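Restriction endonuclease (Mycobacterium sp., PDB 4F0Q) cleaves DNA that carries methylated cytosine, acting as a tetrameric, modification-dependent restriction endonuclease. Local coordinates at residues F115-P120 with G127-N132; E185-V190 with L204-A209. All coordinates share one frame; numbering follows the deposited sequence.

Interaction 1 (F115-P120 with G127-N132); sequences FGDHKP and GETKGN
The carboxylate of Asp117 is the central flat group. Thr129 OG1 meets one of its faces, and the N-H groups of Gly131 and Asn132 meet the other; each stands about 40° out of the plane. The Thr129 hydroxyl donates to Asp117 OD1 (OG1 to OD1 2.6 Å), tip to tip. Asn132 N gives a second bond to Asp117 OD1 (2.9 Å). Asp117 OD2 takes Gly131 N at 3.0 Å, with a bent N-H angle of 137°. Asp117 reaches this place with CG in the crowded position between its backbone N and carbonyl carbon (chi1 71°). The second flat group is the Asn132 amide. Its OD1 accepts Asp117 N at 2.9 Å, from above the amide plane, while ND2 lies 3.7 Å from His118 CB. ND2 is also weakly bonded to Asn203. A water joins His118 ND1 (2.5 Å), Thr129 OG1 and, weakly, Asn132 ND2. Gly131 leaves room for Asp117, whose CG lies 3.6 Å from Gly131 CA. Thr129 is the N-cap of helix 130-142; the bonds to Asp117 tie the loop after strand 111-115 to the helix start. Asp117 binds two backbone N-H groups of the first turn and the hydroxyl of the N-cap residue. The three donors and the helix dipole probably stabilise its negative charge and favour the ionised form, although the acceptor Asn132 OD1, 2.9 Å from Asp117 OD1, would oppose this.

Interaction 2 (E185-V190 with L204-A209); sequences ERLEHV and LSLDLA
Arg186 lies beside Asp207, and both side chains point the same way from the sheet. Arg186 CG is anti to the backbone N; a bend at chi3 (64°) brings Arg186 NE (2.7 Å) and Arg186 NH2 (2.8 Å) together on Asp207 OD2. Both bonds are weak in angle but form a salt bridge. The guanidinium and carboxylate planes are 29° apart. Glu188 takes the crowded position at chi1 (49°) and then extends, placing OE2 over the guanidinium centre. Its salt bridge with Arg186 NH2 is of charges only; no N-H points at OE1. Arg113 and His111 hold Asp207 OD1. The segments belong to the hairpin of strands 175-193 and 200-210, in a region assigned to the PUA clan. Arg186-Asp207 and Glu188-Ser205 are hydrogen-bonded pairs. A classic beta bulge sets Glu185 and Arg186 against Asp207; both N-H groups reach Asp207 O, that of Glu185 weakly. Glu188 N reaches Ser205 O almost straight (2.9 Å). On the opposite face Leu187 runs alongside Leu206 (Leu187 CD1 to Leu206 CD2 3.8 Å) and crosses Leu204 obliquely (Leu187 CD2 to Leu204 CD2 4.1 Å). Leu136 of helix 130-142 packs on Leu187 and Leu204. Leu187 and His189 also make backbone hydrogen bonds to a second subunit.

Interaction 2 is a buried contact, nearer the centre of the folded chain than interaction 1, which is partly buried. Their centres are about 13 Å apart. They meet where strand 111-115 runs out beside strand 200-210: Gly116 N probably bonds to Leu204 O at 2.9 Å. Asn132 ND2 also packs on Leu204 CG, at 3.5 Å. Helix 130-142 serves both, as its first turn belongs to interaction 1 and its later residues lie on the leucine face of interaction 2. Interaction 1 is polar, side chains of loop and helix start exchanging bonds with each other's backbone. Interaction 2 combines a strand ladder with a charged face and an apolar one, and it also borders another subunit.

Interaction 1 (F115-P120 with G127-N132)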
# COMPACT_ATOMS: atom_id res chain seq x y z
N PHE A 115 -7.58 -15.27 -23.47
CA PHE A 115 -7.79 -14.45 -24.66
C PHE A 115 -8.73 -15.12 -25.65
O PHE A 115 -8.74 -16.35 -25.79
CB PHE A 115 -6.45 -14.14 -25.33
CG PHE A 115 -5.54 -13.29 -24.48
CD1 PHE A 115 -4.67 -13.87 -23.57
CD2 PHE A 115 -5.56 -11.91 -24.59
CE1 PHE A 115 -3.84 -13.09 -22.80
CE2 PHE A 115 -4.73 -11.12 -23.82
CZ PHE A 115 -3.87 -11.71 -22.92
N GLY A 116 -9.52 -14.31 -26.35
CA GLY A 116 -10.53 -14.81 -27.26
C GLY A 116 -10.01 -15.49 -28.52
O GLY A 116 -8.82 -15.80 -28.62
N ASP A 117 -10.90 -15.70 -29.48
CA ASP A 117 -10.55 -16.43 -30.70
C ASP A 117 -10.51 -15.53 -31.93
O ASP A 117 -10.57 -16.02 -33.06
CB ASP A 117 -11.52 -17.59 -30.93
CG ASP A 117 -12.91 -17.12 -31.33
OD1 ASP A 117 -13.34 -16.05 -30.85
OD2 ASP A 117 -13.57 -17.81 -32.13
N HIS A 118 -10.42 -14.23 -31.73
CA HIS A 118 -10.29 -13.29 -32.84
C HIS A 118 -8.95 -13.51 -33.52
O HIS A 118 -7.92 -13.67 -32.86
CB HIS A 118 -10.41 -11.85 -32.35
CG HIS A 118 -10.66 -10.85 -33.44
ND1 HIS A 118 -11.89 -10.28 -33.66
CD2 HIS A 118 -9.83 -10.33 -34.37
CE1 HIS A 118 -11.81 -9.44 -34.68
NE2 HIS A 118 -10.57 -9.46 -35.13
N LYS A 119 -8.96 -13.52 -34.85
CA LYS A 119 -7.76 -13.82 -35.63
C LYS A 119 -7.31 -12.60 -36.43
O LYS A 119 -8.09 -11.68 -36.66
CB LYS A 119 -8.01 -15.01 -36.55
CG LYS A 119 -8.24 -16.32 -35.82
CD LYS A 119 -8.29 -17.49 -36.79
CE LYS A 119 -8.45 -18.81 -36.05
NZ LYS A 119 -8.47 -19.97 -36.99
N PRO A 120 -6.03 -12.58 -36.85
CA PRO A 120 -5.51 -11.50 -37.69
C PRO A 120 -6.29 -11.34 -39.00
O PRO A 120 -6.36 -10.23 -39.54
CB PRO A 120 -4.08 -11.94 -37.98
CG PRO A 120 -3.70 -12.77 -36.82
CD PRO A 120 -4.95 -13.50 -36.42
N GLY A 127 -17.09 -9.22 -31.01
CA GLY A 127 -16.70 -10.56 -31.43
C GLY A 127 -17.51 -11.11 -32.58
O GLY A 127 -18.56 -11.73 -32.37
N GLU A 128 -17.03 -10.90 -33.80
CA GLU A 128 -17.68 -11.45 -34.98
C GLU A 128 -17.44 -12.96 -35.04
O GLU A 128 -18.24 -13.70 -35.61
CB GLU A 128 -17.14 -10.80 -36.25
CG GLU A 128 -17.97 -11.10 -37.49
CD GLU A 128 -17.14 -11.08 -38.76
OE1 GLU A 128 -15.91 -11.31 -38.67
OE2 GLU A 128 -17.72 -10.85 -39.84
N THR A 129 -16.34 -13.40 -34.44
CA THR A 129 -16.02 -14.82 -34.37
C THR A 129 -16.96 -15.55 -33.42
O THR A 129 -17.58 -14.93 -32.56
CB THR A 129 -14.56 -15.05 -33.93
OG1 THR A 129 -14.37 -14.48 -32.62
CG2 THR A 129 -13.60 -14.39 -34.91
N LYS A 130 -17.07 -16.87 -33.59
CA LYS A 130 -17.98 -17.69 -32.80
C LYS A 130 -17.64 -17.63 -31.31
O LYS A 130 -18.50 -17.32 -30.47
CB LYS A 130 -17.92 -19.15 -33.26
CG LYS A 130 -18.12 -19.35 -34.75
CD LYS A 130 -17.96 -20.82 -35.13
CE LYS A 130 -18.14 -21.03 -36.62
NZ LYS A 130 -18.00 -22.47 -36.99
N GLY A 131 -16.39 -17.93 -30.99
CA GLY A 131 -15.92 -17.98 -29.62
C GLY A 131 -16.16 -16.71 -28.84
O GLY A 131 -16.72 -16.75 -27.74
N ASN A 132 -15.76 -15.58 -29.40
CA ASN A 132 -15.95 -14.28 -28.76
C ASN A 132 -17.43 -13.92 -28.59
O ASN A 132 -17.80 -13.25 -27.64
CB ASN A 132 -15.22 -13.18 -29.52
CG ASN A 132 -13.73 -13.19 -29.27
OD1 ASN A 132 -13.20 -14.13 -28.68
ND2 ASN A 132 -13.04 -12.15 -29.72
O HOH W 1 -13.86 -11.49 -32.61

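Interaction 2 (E185-V190 with L204-A209)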
# COMPACT_ATOMS: atom_id res chain seq x y z
N GLU A 185 -15.02 -12.64 -14.54
CA GLU A 185 -14.91 -11.51 -13.63
C GLU A 185 -14.75 -10.21 -14.40
O GLU A 185 -15.30 -9.17 -14.02
CB GLU A 185 -13.73 -11.70 -12.67
CG GLU A 185 -13.60 -10.59 -11.64
CD GLU A 185 -12.41 -10.78 -10.72
OE1 GLU A 185 -11.47 -11.50 -11.11
OE2 GLU A 185 -12.42 -10.21 -9.61
N ARG A 186 -14.00 -10.25 -15.50
CA ARG A 186 -13.84 -9.07 -16.33
C ARG A 186 -13.68 -9.43 -17.81
O ARG A 186 -13.15 -10.49 -18.14
CB ARG A 186 -12.65 -8.23 -15.85
CG ARG A 186 -12.61 -6.82 -16.43
CD ARG A 186 -11.61 -5.94 -15.69
NE ARG A 186 -10.24 -6.41 -15.83
CZ ARG A 186 -9.17 -5.74 -15.40
NH1 ARG A 186 -9.32 -4.57 -14.80
NH2 ARG A 186 -7.96 -6.25 -15.57
N LEU A 187 -14.17 -8.56 -18.68
CA LEU A 187 -14.02 -8.75 -20.12
C LEU A 187 -13.70 -7.40 -20.76
O LEU A 187 -14.52 -6.48 -20.74
CB LEU A 187 -15.29 -9.34 -20.73
CG LEU A 187 -15.22 -9.86 -22.18
CD1 LEU A 187 -16.20 -11.01 -22.37
CD2 LEU A 187 -15.50 -8.76 -23.19
N GLU A 188 -12.51 -7.29 -21.33
CA GLU A 188 -12.06 -6.02 -21.89
C GLU A 188 -11.49 -6.13 -23.30
O GLU A 188 -11.16 -7.21 -23.77
CB GLU A 188 -11.03 -5.36 -20.95
CG GLU A 188 -9.92 -6.29 -20.51
CD GLU A 188 -9.09 -5.70 -19.38
OE1 GLU A 188 -8.30 -6.45 -18.76
OE2 GLU A 188 -9.24 -4.49 -19.10
N HIS A 189 -11.38 -4.98 -23.96
CA HIS A 189 -10.82 -4.90 -25.30
C HIS A 189 -9.30 -4.92 -25.23
O HIS A 189 -8.71 -4.39 -24.29
CB HIS A 189 -11.29 -3.62 -25.99
CG HIS A 189 -10.64 -3.36 -27.32
ND1 HIS A 189 -9.56 -2.51 -27.46
CD2 HIS A 189 -10.92 -3.83 -28.56
CE1 HIS A 189 -9.20 -2.47 -28.73
NE2 HIS A 189 -10.01 -3.26 -29.42
N VAL A 190 -8.66 -5.55 -26.21
CA VAL A 190 -7.21 -5.58 -26.27
C VAL A 190 -6.74 -5.61 -27.72
O VAL A 190 -7.49 -6.00 -28.61
CB VAL A 190 -6.64 -6.80 -25.50
CG1 VAL A 190 -6.85 -8.08 -26.29
CG2 VAL A 190 -5.17 -6.60 -25.17
N LEU A 204 -10.53 -10.00 -27.37
CA LEU A 204 -11.12 -9.89 -26.04
C LEU A 204 -10.23 -10.56 -25.00
O LEU A 204 -9.84 -11.71 -25.15
CB LEU A 204 -12.51 -10.51 -26.01
CG LEU A 204 -13.52 -9.95 -27.02
CD1 LEU A 204 -14.87 -10.63 -26.85
CD2 LEU A 204 -13.65 -8.45 -26.89
N SER A 205 -9.90 -9.81 -23.94
CA SER A 205 -9.12 -10.34 -22.83
C SER A 205 -10.01 -10.50 -21.61
O SER A 205 -10.70 -9.56 -21.21
CB SER A 205 -7.95 -9.41 -22.52
OG SER A 205 -7.14 -9.94 -21.48
N LEU A 206 -10.00 -11.68 -21.02
CA LEU A 206 -10.92 -12.00 -19.93
C LEU A 206 -10.22 -12.39 -18.63
O LEU A 206 -9.34 -13.25 -18.61
CB LEU A 206 -11.88 -13.12 -20.35
CG LEU A 206 -13.04 -12.81 -21.31
CD1 LEU A 206 -12.56 -12.59 -22.73
CD2 LEU A 206 -14.09 -13.91 -21.25
N ASP A 207 -10.62 -11.73 -17.55
CA ASP A 207 -10.24 -12.13 -16.20
C ASP A 207 -11.27 -13.12 -15.68
O ASP A 207 -12.43 -12.76 -15.46
CB ASP A 207 -10.17 -10.92 -15.27
CG ASP A 207 -8.96 -10.05 -15.53
OD1 ASP A 207 -7.90 -10.59 -15.92
OD2 ASP A 207 -9.06 -8.82 -15.34
N LEU A 208 -10.84 -14.36 -15.49
CA LEU A 208 -11.72 -15.43 -15.02
C LEU A 208 -11.40 -15.81 -13.58
O LEU A 208 -10.24 -15.90 -13.19
CB LEU A 208 -11.59 -16.66 -15.93
CG LEU A 208 -11.88 -16.46 -17.41
CD1 LEU A 208 -11.68 -17.77 -18.16
CD2 LEU A 208 -13.29 -15.93 -17.63
N ALA A 209 -12.45 -16.04 -12.80
CA ALA A 209 -12.31 -16.44 -11.41
C ALA A 209 -12.73 -17.89 -11.22
O ALA A 209 -13.92 -18.21 -11.24
CB ALA A 209 -13.12 -15.52 -10.51
O HOH W 2 -9.08 -8.78 -18.62